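Long-range contact in mRNA interferase YafQ (Escherichia coli, PDB 4MMG), which cleaves ribosome-bound mRNA at lysine codons as the toxin of a type II toxin-antitoxin pair, inhibiting translation elongation and inducing bacterial stasis: residues W59-R63 against L73-L77. The protein carries 1 engineered substitution. Numbering follows the deposited sequence.
Sequences WKGYR and LIYKL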
# COMPACT_ATOMS: atom_id res chain seq x y z
N TRP A 59 -11.24 5.73 -5.15
CA TRP A 59 -10.15 4.76 -5.16
C TRP A 59 -10.51 3.46 -5.88
O TRP A 59 -9.83 2.44 -5.73
CB TRP A 59 -9.67 4.46 -3.75
CG TRP A 59 -8.91 5.58 -3.09
CD1 TRP A 59 -9.27 6.27 -1.97
CD2 TRP A 59 -7.67 6.13 -3.52
NE1 TRP A 59 -8.31 7.22 -1.67
CE2 TRP A 59 -7.32 7.16 -2.62
CE3 TRP A 59 -6.80 5.86 -4.59
CZ2 TRP A 59 -6.15 7.91 -2.75
CZ3 TRP A 59 -5.65 6.61 -4.72
CH2 TRP A 59 -5.33 7.62 -3.81
N LYS A 60 -11.56 3.50 -6.69
CA LYS A 60 -11.94 2.34 -7.49
C LYS A 60 -10.75 1.85 -8.33
O LYS A 60 -10.02 2.66 -8.90
CB LYS A 60 -13.12 2.71 -8.41
CG LYS A 60 -13.65 1.56 -9.25
CD LYS A 60 -14.81 2.04 -10.11
CE LYS A 60 -15.10 1.10 -11.27
NZ LYS A 60 -15.77 -0.16 -10.84
N GLY A 61 -10.54 0.54 -8.35
CA GLY A 61 -9.42 -0.04 -9.07
C GLY A 61 -8.20 -0.31 -8.19
O GLY A 61 -7.29 -1.03 -8.59
N TYR A 62 -8.20 0.28 -6.99
CA TYR A 62 -7.11 0.10 -6.03
C TYR A 62 -7.52 -0.83 -4.89
O TYR A 62 -8.70 -1.21 -4.78
CB TYR A 62 -6.68 1.46 -5.46
CG TYR A 62 -6.01 2.39 -6.45
CD1 TYR A 62 -6.76 3.21 -7.28
CD2 TYR A 62 -4.63 2.44 -6.56
CE1 TYR A 62 -6.15 4.07 -8.18
CE2 TYR A 62 -4.00 3.29 -7.45
CZ TYR A 62 -4.77 4.10 -8.27
OH TYR A 62 -4.14 4.95 -9.15
N ARG A 63 -6.55 -1.16 -4.03
CA ARG A 63 -6.77 -2.02 -2.87
C ARG A 63 -6.21 -1.35 -1.61
O ARG A 63 -5.39 -0.44 -1.71
CB ARG A 63 -6.11 -3.38 -3.04
CG ARG A 63 -6.53 -4.12 -4.30
CD ARG A 63 -5.95 -5.53 -4.35
NE ARG A 63 -6.52 -6.40 -3.32
CZ ARG A 63 -7.69 -7.01 -3.43
NH1 ARG A 63 -8.43 -6.85 -4.53
NH2 ARG A 63 -8.14 -7.78 -2.44
N LEU A 73 -1.97 1.08 3.49
CA LEU A 73 -1.31 1.12 2.20
C LEU A 73 -2.37 1.00 1.11
O LEU A 73 -3.15 0.04 1.12
CB LEU A 73 -0.32 -0.02 2.06
CG LEU A 73 0.24 -0.21 0.64
CD1 LEU A 73 1.14 0.96 0.27
CD2 LEU A 73 0.99 -1.53 0.47
N ILE A 74 -2.42 1.97 0.20
CA ILE A 74 -3.26 1.89 -0.99
C ILE A 74 -2.35 1.55 -2.17
O ILE A 74 -1.34 2.23 -2.42
CB ILE A 74 -4.01 3.20 -1.28
CG1 ILE A 74 -5.03 3.50 -0.17
CG2 ILE A 74 -4.72 3.12 -2.62
CD1 ILE A 74 -5.72 4.85 -0.33
N TYR A 75 -2.70 0.49 -2.88
CA TYR A 75 -1.90 0.03 -4.01
C TYR A 75 -2.81 -0.51 -5.11
O TYR A 75 -3.99 -0.80 -4.88
CB TYR A 75 -0.89 -1.04 -3.54
CG TYR A 75 -1.56 -2.33 -3.13
CD1 TYR A 75 -2.12 -2.47 -1.87
CD2 TYR A 75 -1.66 -3.39 -4.01
CE1 TYR A 75 -2.75 -3.64 -1.49
CE2 TYR A 75 -2.28 -4.56 -3.65
CZ TYR A 75 -2.84 -4.68 -2.40
OH TYR A 75 -3.46 -5.86 -2.06
N LYS A 76 -2.27 -0.64 -6.32
CA LYS A 76 -3.00 -1.26 -7.41
C LYS A 76 -2.24 -2.50 -7.85
O LYS A 76 -1.01 -2.49 -7.91
CB LYS A 76 -3.16 -0.29 -8.59
CG LYS A 76 -3.75 -0.95 -9.84
CD LYS A 76 -4.03 0.07 -10.93
CE LYS A 76 -5.26 0.89 -10.63
NZ LYS A 76 -5.49 1.92 -11.69
N LEU A 77 -2.97 -3.58 -8.11
CA LEU A 77 -2.35 -4.81 -8.57
C LEU A 77 -3.14 -5.41 -9.73
O LEU A 77 -4.31 -5.79 -9.58
CB LEU A 77 -2.23 -5.84 -7.44
CG LEU A 77 -1.54 -7.15 -7.81
CD1 LEU A 77 -0.07 -6.90 -8.12
CD2 LEU A 77 -1.68 -8.14 -6.68
O HOH W 1 -8.11 2.78 -11.04
O HOH W 2 -5.84 -3.29 -7.68
O HOH W 3 -2.63 3.54 -11.21
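The carbonyl oxygen of R63 accepts a hydrogen bond from Y75 N of strand 71-77 at 3.1 Å and a CA-H...O contact from I74, whose CA lies 3.2 Å away. The reciprocal bond, R63 N to Y75 O, is shorter at 2.7 Å, which makes R63 and Y75 an antiparallel hydrogen-bonded pair. On one sheet face R63 CB sits above the Y75 ring, 3.9 Å from its centroid; the R63 chain then bends at chi3 (67°) and makes a weak hydrogen bond to Y75 OH, 3.4 Å from NE. The stronger partner of both groups is D52, salt-bridged to R63 NE and hydrogen-bonded to Y75 OH, so one carboxylate ties the two side chains together.

On the side of the strand away from the Y75 ring, I74 and K76 meet Y62 and W59. The Y62 ring is sandwiched: W59 CE3 lies over one side, off-centre, while K76 CE covers the opposite side 4.0 Å from the centroid, only 11° off the normal. K76 NZ is displaced further, 29° off the normal, an off-centre cation-pi contact. One water links NZ to K60 O, and a second joins G61 O to L77 N, continuing the ladder where the direct bonds stop. I74 CD1 stands over the five-membered ring of W59, 3.8 Å from its centroid, and its CG2 meets Y62 CB. W59 NE1 bonds to L93 O, which connects this layer to helix 90-94.

W59 O accepts Y62 N at 3.0 Å, closing a type II beta turn with G61 at its third position. The turn leads into strand 63-66, which pairs with strand 71-77 as an antiparallel hairpin in the mixed sheet of this RelE-family toxin fold.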